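Local coordinates for outer membrane protein Omp121 (Bacteroides thetaiotaomicron, PDB 5FQ8), which is a TonB-dependent receptor of the outer membrane and probably takes up nutrients through a beta-barrel closed by a plug domain, at residues 458-466 / 474-482; 536-547 / 558-569. One frame throughout, in Å; residues are numbered along the deposited sequence.

How the contacts relate
The plug domain comes early in the chain; the barrel wall follows, built strand by strand. Contact 1 pairs strand 446-469 with strand 472-495 and closes a hairpin whose strands run on to a short turn between 469 and 472. Strand 513-534 follows. It pairs with strand 472-495 on one side and with strand 538-549 on the other. Contact 2 then pairs strand 538-549 with strand 558-569 and closes the loop between 549 and 558. The two contacts run in series and neither nest nor cross. The centres of contact 1 and contact 2 are about 14 Å apart. They meet at a probable hydrogen bond, from R545 NH2 to N481 OD1, which spans the intervening strand.

Contact 1 (458-466 / 474-482); sequences NQDIMVNFN and INALVGFNG. With KR0 (3-decanoyloxypropyl decanoate), chain K.
N481 reaches across to the strand of N458 and Q459 with its amide nitrogen. ND2 makes a nearly straight bond to N458 OD1, 3.2 Å away, and approaches from above that carbonyl plane. The same ND2 bonds Q459 O at 3.2 Å, an oxygen that also accepts from G482 N. N481 CG stands anti to the backbone N (chi1 -171°), which carries the amide across to the other strand. Its OD1 is taken by R545. Further along this close-packed face, M462 CB rests on L477 CD2 at 3.7 Å. G479 has no side chain beside M462, and the two CA atoms are 4.0 Å apart. N464 ND2 bonds N475 OD1 at 2.8 Å, with the two amide planes 60° apart.

The face of I461, V463, F465, V478 and F480 is looser and has few side-chain contacts across the pair. V463 CG1 lies 3.7 Å from V478 CB, and V478 is on the surface. F465 and A476 meet CB to CB, at 4.2 Å. The lipid-like KR0 lies at the end near G482. I461 CD1 touches its C19 at 3.8 Å, and the Q459 amide lies against both acyl chains. Eight backbone hydrogen bonds join the pairs from Q459-G482 to F465-A476. This is an antiparallel beta hairpin in the wall of a TonB-dependent receptor barrel; its face of I461, V463 and F480, with KR0 at one end, probably looks out to the lipid.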
# COMPACT_ATOMS: atom_id res chain seq x y z
N ASN B 458 0.63 -16.13 29.10
CA ASN B 458 -0.10 -17.04 29.95
C ASN B 458 0.54 -17.06 31.32
O ASN B 458 1.76 -17.15 31.44
CB ASN B 458 -0.14 -18.44 29.35
CG ASN B 458 -1.15 -19.31 30.01
OD1 ASN B 458 -2.35 -19.13 29.83
ND2 ASN B 458 -0.68 -20.28 30.79
N GLN B 459 -0.28 -16.96 32.36
CA GLN B 459 0.24 -16.96 33.72
C GLN B 459 -0.59 -17.91 34.56
O GLN B 459 -1.82 -17.86 34.53
CB GLN B 459 0.24 -15.56 34.30
CG GLN B 459 1.20 -14.66 33.58
CD GLN B 459 1.63 -13.50 34.39
OE1 GLN B 459 1.09 -13.25 35.46
NE2 GLN B 459 2.62 -12.76 33.91
N ASP B 460 0.09 -18.78 35.29
CA ASP B 460 -0.55 -19.71 36.19
C ASP B 460 0.04 -19.57 37.57
O ASP B 460 1.27 -19.52 37.73
CB ASP B 460 -0.41 -21.14 35.68
CG ASP B 460 -1.23 -21.40 34.45
OD1 ASP B 460 -2.43 -21.73 34.59
OD2 ASP B 460 -0.67 -21.27 33.35
N ILE B 461 -0.82 -19.47 38.57
CA ILE B 461 -0.44 -19.54 39.97
C ILE B 461 -1.20 -20.71 40.57
O ILE B 461 -2.42 -20.80 40.41
CB ILE B 461 -0.76 -18.23 40.71
CG1 ILE B 461 -0.09 -17.07 40.02
CG2 ILE B 461 -0.26 -18.28 42.12
CD1 ILE B 461 -0.48 -15.75 40.60
N MET B 462 -0.49 -21.62 41.22
CA MET B 462 -1.08 -22.87 41.68
C MET B 462 -0.59 -23.21 43.08
O MET B 462 0.46 -22.74 43.53
CB MET B 462 -0.73 -24.04 40.76
CG MET B 462 -1.00 -23.79 39.31
SD MET B 462 -0.27 -25.07 38.32
CE MET B 462 -0.79 -24.61 36.70
N VAL B 463 -1.36 -24.05 43.76
CA VAL B 463 -0.92 -24.65 45.01
C VAL B 463 -1.33 -26.12 45.00
O VAL B 463 -2.50 -26.45 44.77
CB VAL B 463 -1.49 -23.92 46.24
CG1 VAL B 463 -2.98 -23.80 46.13
CG2 VAL B 463 -1.12 -24.65 47.50
N ASN B 464 -0.36 -27.00 45.23
CA ASN B 464 -0.60 -28.43 45.25
C ASN B 464 -0.48 -28.97 46.66
O ASN B 464 0.30 -28.47 47.47
CB ASN B 464 0.37 -29.17 44.33
CG ASN B 464 -0.01 -30.61 44.13
OD1 ASN B 464 0.56 -31.51 44.75
ND2 ASN B 464 -0.99 -30.85 43.27
N PHE B 465 -1.26 -30.01 46.95
CA PHE B 465 -1.27 -30.65 48.26
C PHE B 465 -1.31 -32.15 48.06
O PHE B 465 -2.26 -32.65 47.45
CB PHE B 465 -2.46 -30.17 49.08
CG PHE B 465 -2.68 -30.93 50.33
CD1 PHE B 465 -1.66 -31.09 51.25
CD2 PHE B 465 -3.92 -31.47 50.61
CE1 PHE B 465 -1.88 -31.78 52.42
CE2 PHE B 465 -4.14 -32.16 51.78
CZ PHE B 465 -3.11 -32.32 52.69
N ASN B 466 -0.31 -32.87 48.56
CA ASN B 466 -0.21 -34.31 48.33
C ASN B 466 0.17 -35.00 49.63
O ASN B 466 1.28 -34.83 50.14
CB ASN B 466 0.81 -34.62 47.24
CG ASN B 466 0.73 -36.05 46.77
OD1 ASN B 466 0.44 -36.94 47.55
ND2 ASN B 466 0.99 -36.27 45.49
N ILE B 474 -4.19 -38.49 48.78
CA ILE B 474 -4.92 -37.28 48.44
C ILE B 474 -3.98 -36.37 47.67
O ILE B 474 -2.84 -36.15 48.09
CB ILE B 474 -5.44 -36.57 49.70
CG1 ILE B 474 -6.14 -37.57 50.61
CG2 ILE B 474 -6.39 -35.47 49.35
CD1 ILE B 474 -6.62 -36.96 51.87
N ASN B 475 -4.44 -35.85 46.54
CA ASN B 475 -3.69 -34.84 45.80
C ASN B 475 -4.66 -33.76 45.34
O ASN B 475 -5.47 -33.99 44.45
CB ASN B 475 -2.95 -35.45 44.61
CG ASN B 475 -1.99 -34.47 43.97
OD1 ASN B 475 -2.33 -33.32 43.70
ND2 ASN B 475 -0.76 -34.91 43.74
N ALA B 476 -4.55 -32.58 45.95
CA ALA B 476 -5.37 -31.43 45.59
C ALA B 476 -4.52 -30.41 44.84
O ALA B 476 -3.31 -30.33 45.03
CB ALA B 476 -5.98 -30.78 46.83
N LEU B 477 -5.17 -29.65 43.96
CA LEU B 477 -4.52 -28.60 43.20
C LEU B 477 -5.51 -27.46 43.04
O LEU B 477 -6.61 -27.67 42.51
CB LEU B 477 -4.06 -29.10 41.83
CG LEU B 477 -2.87 -28.43 41.13
CD1 LEU B 477 -2.67 -29.03 39.75
CD2 LEU B 477 -3.03 -26.95 41.00
N VAL B 478 -5.13 -26.27 43.50
CA VAL B 478 -5.92 -25.05 43.32
C VAL B 478 -5.07 -24.06 42.53
O VAL B 478 -3.89 -23.87 42.83
CB VAL B 478 -6.34 -24.45 44.67
CG1 VAL B 478 -6.78 -23.04 44.49
CG2 VAL B 478 -7.46 -25.25 45.26
N GLY B 479 -5.68 -23.42 41.51
CA GLY B 479 -4.92 -22.60 40.60
C GLY B 479 -5.67 -21.39 40.08
O GLY B 479 -6.87 -21.22 40.31
N PHE B 480 -4.93 -20.55 39.38
CA PHE B 480 -5.44 -19.38 38.70
C PHE B 480 -4.82 -19.33 37.32
O PHE B 480 -3.64 -19.65 37.16
CB PHE B 480 -5.10 -18.10 39.47
CG PHE B 480 -5.23 -16.85 38.64
CD1 PHE B 480 -4.15 -16.37 37.93
CD2 PHE B 480 -6.41 -16.15 38.60
CE1 PHE B 480 -4.27 -15.24 37.17
CE2 PHE B 480 -6.53 -15.01 37.85
CZ PHE B 480 -5.45 -14.56 37.14
N ASN B 481 -5.60 -18.94 36.32
CA ASN B 481 -5.08 -18.79 34.97
C ASN B 481 -5.35 -17.37 34.47
O ASN B 481 -6.38 -16.78 34.80
CB ASN B 481 -5.70 -19.81 34.03
CG ASN B 481 -5.04 -19.82 32.68
OD1 ASN B 481 -5.67 -20.06 31.65
ND2 ASN B 481 -3.75 -19.54 32.66
N GLY B 482 -4.42 -16.84 33.70
CA GLY B 482 -4.62 -15.56 33.06
C GLY B 482 -4.04 -15.56 31.66
O GLY B 482 -2.85 -15.83 31.49
C1 KR0 K . -3.95 -11.17 32.69
O1 KR0 K . -3.56 -11.75 33.93
C2 KR0 K . -3.21 -11.93 31.61
C3 KR0 K . -2.13 -11.07 30.99
C4 KR0 K . 2.42 -8.21 33.96
O4 KR0 K . -1.01 -10.89 31.85
C5 KR0 K . -0.04 -9.88 31.48
C6 KR0 K . 2.85 -9.53 34.63
C7 KR0 K . -2.70 -11.02 34.85
C8 KR0 K . 4.28 -9.52 35.16
O8 KR0 K . -0.25 -9.24 30.47
C9 KR0 K . 4.70 -10.90 35.70
O9 KR0 K . -2.93 -9.85 35.09
C10 KR0 K . 1.22 -9.61 32.27
C11 KR0 K . 1.13 -8.37 33.15
C12 KR0 K . -1.54 -11.69 35.53
C13 KR0 K . -1.52 -11.30 37.00
C14 KR0 K . 5.96 -10.83 36.58
C15 KR0 K . 6.59 -12.20 36.81
C16 KR0 K . 7.95 -12.12 37.47
C17 KR0 K . -0.73 -12.29 37.85
C18 KR0 K . 0.69 -11.82 38.15
C19 KR0 K . 1.45 -12.94 38.86
C20 KR0 K . 2.76 -12.48 39.51
C21 KR0 K . 3.49 -13.67 40.14
C22 KR0 K . 4.54 -13.23 41.16
C23 KR0 K . 5.47 -14.34 41.59

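Contact 2 (536-547 / 558-569); sequences NMLYLTVTARND and SFFYPGITGSFI
R545 lies along Y561 in an antiparallel beta hairpin of the barrel wall. R545 CB sits over one face of the Y561 ring, 4.2 Å from its centroid, and CG and CD run on past CZ and OH. The guanidinium is turned only 15° from the ring plane. Y561 has its ring in the cramped rotamer between backbone N and carbonyl carbon (chi1 43°), leaning across to the other strand. There its OH donates to D547 OD2. The other carboxylate oxygen, OD1, takes R545 NE at 2.6 Å through its syn lone pair, in a salt bridge. With an alanine here the CB contact would stay, but D547 OD1 would probably lose its cationic mate, N481 OD1 this donor and the tyrosine OH the packing of CG and CD. Next along, D547 CB sits as a bump on the F559 ring, 3.9 Å from its centroid.

In the middle, T543 OG1 stands over G563, 3.5 Å from its CA, where a side chain would collide. T543 packs on A151, to whose O R545 NH1 bonds weakly; A151 falls in the plug domain, consistent with this face looking into the barrel. On the other face V542 CG2 rests against I564 CG1 and A544 CB against F560 CE1, forming an outer ridge.

At the far end I569 CD1 pushes against the edge of the Y539 ring, 3.4 Å from CE2. M537 and L538 form a classic beta bulge against strand 513-534. Both touch F568: M537 CE meets CE1, and L538 CD2 meets CD1. At the other end N546 ND2 bonds S558 OG at 3.2 Å. One water joins the same two side chains, donating to N546 OD1 at 2.9 Å and bonding S558 OG.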
# COMPACT_ATOMS: atom_id res chain seq x y z
N ASN B 536 -3.25 -47.85 44.94
CA ASN B 536 -2.79 -47.98 43.55
C ASN B 536 -3.70 -48.90 42.74
O ASN B 536 -3.25 -49.56 41.80
CB ASN B 536 -1.34 -48.46 43.50
CG ASN B 536 -0.39 -47.49 44.19
OD1 ASN B 536 -0.56 -46.27 44.09
ND2 ASN B 536 0.60 -48.03 44.89
N MET B 537 -4.98 -48.94 43.09
CA MET B 537 -5.97 -49.80 42.47
C MET B 537 -7.16 -48.98 42.00
O MET B 537 -7.67 -49.17 40.89
CB MET B 537 -6.39 -50.89 43.46
CG MET B 537 -7.48 -51.86 43.03
SD MET B 537 -7.87 -53.02 44.37
CE MET B 537 -8.92 -54.21 43.55
N LEU B 538 -7.62 -48.07 42.86
CA LEU B 538 -8.72 -47.16 42.58
C LEU B 538 -8.19 -45.74 42.53
O LEU B 538 -7.70 -45.22 43.54
CB LEU B 538 -9.81 -47.27 43.64
CG LEU B 538 -10.81 -48.40 43.51
CD1 LEU B 538 -11.59 -48.51 44.79
CD2 LEU B 538 -11.75 -48.12 42.36
N TYR B 539 -8.29 -45.12 41.37
CA TYR B 539 -7.89 -43.74 41.19
C TYR B 539 -9.12 -42.93 40.80
O TYR B 539 -9.91 -43.37 39.97
CB TYR B 539 -6.83 -43.63 40.12
CG TYR B 539 -5.48 -44.18 40.52
CD1 TYR B 539 -4.67 -43.51 41.42
CD2 TYR B 539 -5.01 -45.36 39.96
CE1 TYR B 539 -3.44 -43.99 41.76
CE2 TYR B 539 -3.77 -45.85 40.30
CZ TYR B 539 -2.99 -45.17 41.20
OH TYR B 539 -1.76 -45.67 41.53
N LEU B 540 -9.29 -41.77 41.42
CA LEU B 540 -10.43 -40.92 41.16
C LEU B 540 -9.96 -39.48 41.02
O LEU B 540 -9.01 -39.05 41.67
CB LEU B 540 -11.45 -41.02 42.29
CG LEU B 540 -12.77 -40.28 42.11
CD1 LEU B 540 -13.69 -41.07 41.21
CD2 LEU B 540 -13.41 -40.05 43.45
N THR B 541 -10.64 -38.73 40.16
CA THR B 541 -10.27 -37.35 39.91
C THR B 541 -11.50 -36.49 39.68
O THR B 541 -12.39 -36.86 38.92
CB THR B 541 -9.34 -37.26 38.70
OG1 THR B 541 -8.39 -38.32 38.78
CG2 THR B 541 -8.61 -35.95 38.71
N VAL B 542 -11.54 -35.32 40.32
CA VAL B 542 -12.63 -34.38 40.17
C VAL B 542 -12.06 -33.03 39.77
O VAL B 542 -11.26 -32.45 40.52
CB VAL B 542 -13.45 -34.26 41.46
CG1 VAL B 542 -14.35 -33.06 41.40
CG2 VAL B 542 -14.26 -35.49 41.64
N THR B 543 -12.48 -32.52 38.61
CA THR B 543 -11.98 -31.26 38.08
C THR B 543 -13.09 -30.22 38.02
O THR B 543 -14.24 -30.54 37.75
CB THR B 543 -11.40 -31.42 36.69
OG1 THR B 543 -12.40 -31.98 35.83
CG2 THR B 543 -10.20 -32.30 36.70
N ALA B 544 -12.72 -28.96 38.24
CA ALA B 544 -13.66 -27.85 38.19
C ALA B 544 -12.92 -26.59 37.80
O ALA B 544 -11.82 -26.33 38.30
CB ALA B 544 -14.35 -27.64 39.54
N ARG B 545 -13.52 -25.81 36.90
CA ARG B 545 -12.90 -24.57 36.46
C ARG B 545 -13.97 -23.57 36.09
O ARG B 545 -14.94 -23.91 35.42
CB ARG B 545 -11.99 -24.79 35.25
CG ARG B 545 -11.41 -23.51 34.72
CD ARG B 545 -10.22 -23.72 33.81
NE ARG B 545 -9.74 -22.44 33.31
CZ ARG B 545 -8.55 -22.24 32.78
NH1 ARG B 545 -7.70 -23.24 32.66
NH2 ARG B 545 -8.21 -21.04 32.36
N ASN B 546 -13.79 -22.33 36.54
CA ASN B 546 -14.63 -21.23 36.11
C ASN B 546 -13.77 -20.21 35.39
O ASN B 546 -12.70 -19.85 35.88
CB ASN B 546 -15.37 -20.58 37.27
CG ASN B 546 -16.54 -19.73 36.81
OD1 ASN B 546 -17.67 -20.20 36.72
ND2 ASN B 546 -16.25 -18.47 36.48
N ASP B 547 -14.24 -19.75 34.24
CA ASP B 547 -13.51 -18.82 33.41
C ASP B 547 -14.32 -17.55 33.25
O ASP B 547 -15.54 -17.54 33.38
CB ASP B 547 -13.22 -19.41 32.03
CG ASP B 547 -12.19 -20.47 32.07
OD1 ASP B 547 -11.44 -20.51 33.06
OD2 ASP B 547 -12.12 -21.27 31.12
N SER B 558 -18.95 -15.25 32.48
CA SER B 558 -18.56 -16.37 33.33
C SER B 558 -19.19 -17.67 32.87
O SER B 558 -20.41 -17.75 32.68
CB SER B 558 -18.99 -16.07 34.77
OG SER B 558 -19.11 -17.25 35.54
N PHE B 559 -18.36 -18.70 32.70
CA PHE B 559 -18.85 -20.06 32.50
C PHE B 559 -18.08 -21.05 33.36
O PHE B 559 -16.88 -20.91 33.56
CB PHE B 559 -18.78 -20.49 31.03
CG PHE B 559 -17.44 -20.30 30.38
CD1 PHE B 559 -17.11 -19.11 29.80
CD2 PHE B 559 -16.54 -21.34 30.30
CE1 PHE B 559 -15.91 -18.94 29.18
CE2 PHE B 559 -15.35 -21.18 29.68
CZ PHE B 559 -15.03 -19.99 29.13
N PHE B 560 -18.80 -22.04 33.87
CA PHE B 560 -18.26 -23.05 34.77
C PHE B 560 -18.41 -24.42 34.14
O PHE B 560 -19.47 -24.75 33.61
CB PHE B 560 -18.97 -22.99 36.11
CG PHE B 560 -18.74 -24.19 36.97
CD1 PHE B 560 -17.68 -24.24 37.85
CD2 PHE B 560 -19.61 -25.26 36.94
CE1 PHE B 560 -17.48 -25.32 38.64
CE2 PHE B 560 -19.42 -26.35 37.73
CZ PHE B 560 -18.36 -26.38 38.58
N TYR B 561 -17.37 -25.24 34.24
CA TYR B 561 -17.44 -26.60 33.70
C TYR B 561 -16.74 -27.62 34.59
O TYR B 561 -15.53 -27.51 34.84
CB TYR B 561 -16.86 -26.66 32.29
CG TYR B 561 -15.58 -25.90 32.05
CD1 TYR B 561 -15.58 -24.53 31.93
CD2 TYR B 561 -14.37 -26.56 31.90
CE1 TYR B 561 -14.44 -23.83 31.69
CE2 TYR B 561 -13.21 -25.85 31.66
CZ TYR B 561 -13.26 -24.48 31.55
OH TYR B 561 -12.14 -23.75 31.31
N PRO B 562 -17.45 -28.63 35.07
CA PRO B 562 -16.83 -29.64 35.92
C PRO B 562 -16.54 -30.93 35.20
O PRO B 562 -16.89 -31.09 34.03
CB PRO B 562 -17.87 -29.85 37.01
CG PRO B 562 -19.19 -29.53 36.34
CD PRO B 562 -18.91 -28.78 35.06
N GLY B 563 -15.93 -31.87 35.90
CA GLY B 563 -15.63 -33.17 35.34
C GLY B 563 -15.32 -34.19 36.41
O GLY B 563 -15.03 -33.84 37.56
N ILE B 564 -15.37 -35.45 36.02
CA ILE B 564 -15.04 -36.55 36.92
C ILE B 564 -14.49 -37.69 36.09
O ILE B 564 -15.00 -37.99 35.01
CB ILE B 564 -16.28 -36.97 37.75
CG1 ILE B 564 -15.90 -38.02 38.78
CG2 ILE B 564 -17.38 -37.48 36.85
CD1 ILE B 564 -17.03 -38.43 39.70
N THR B 565 -13.40 -38.29 36.56
CA THR B 565 -12.81 -39.44 35.90
C THR B 565 -12.46 -40.50 36.93
O THR B 565 -12.18 -40.20 38.10
CB THR B 565 -11.54 -39.09 35.12
OG1 THR B 565 -10.53 -38.65 36.02
CG2 THR B 565 -11.81 -38.00 34.14
N GLY B 566 -12.45 -41.75 36.48
CA GLY B 566 -12.14 -42.86 37.35
C GLY B 566 -11.34 -43.91 36.62
O GLY B 566 -11.45 -44.08 35.40
N SER B 567 -10.52 -44.63 37.38
CA SER B 567 -9.67 -45.68 36.85
C SER B 567 -9.59 -46.78 37.89
O SER B 567 -9.34 -46.51 39.07
CB SER B 567 -8.28 -45.15 36.53
OG SER B 567 -7.43 -46.21 36.12
N PHE B 568 -9.79 -48.01 37.44
CA PHE B 568 -9.81 -49.17 38.32
C PHE B 568 -8.86 -50.20 37.73
O PHE B 568 -9.13 -50.76 36.67
CB PHE B 568 -11.24 -49.71 38.43
CG PHE B 568 -11.36 -50.99 39.17
CD1 PHE B 568 -10.99 -51.09 40.49
CD2 PHE B 568 -11.91 -52.10 38.55
CE1 PHE B 568 -11.13 -52.28 41.16
CE2 PHE B 568 -12.05 -53.28 39.21
CZ PHE B 568 -11.67 -53.38 40.52
N ILE B 569 -7.72 -50.40 38.39
CA ILE B 569 -6.75 -51.39 37.94
C ILE B 569 -7.07 -52.67 38.69
O ILE B 569 -6.67 -52.84 39.84
CB ILE B 569 -5.31 -50.94 38.19
CG1 ILE B 569 -5.08 -49.55 37.63
CG2 ILE B 569 -4.35 -51.88 37.51
CD1 ILE B 569 -5.15 -48.53 38.69
O HOH W 1 -20.38 -19.72 35.93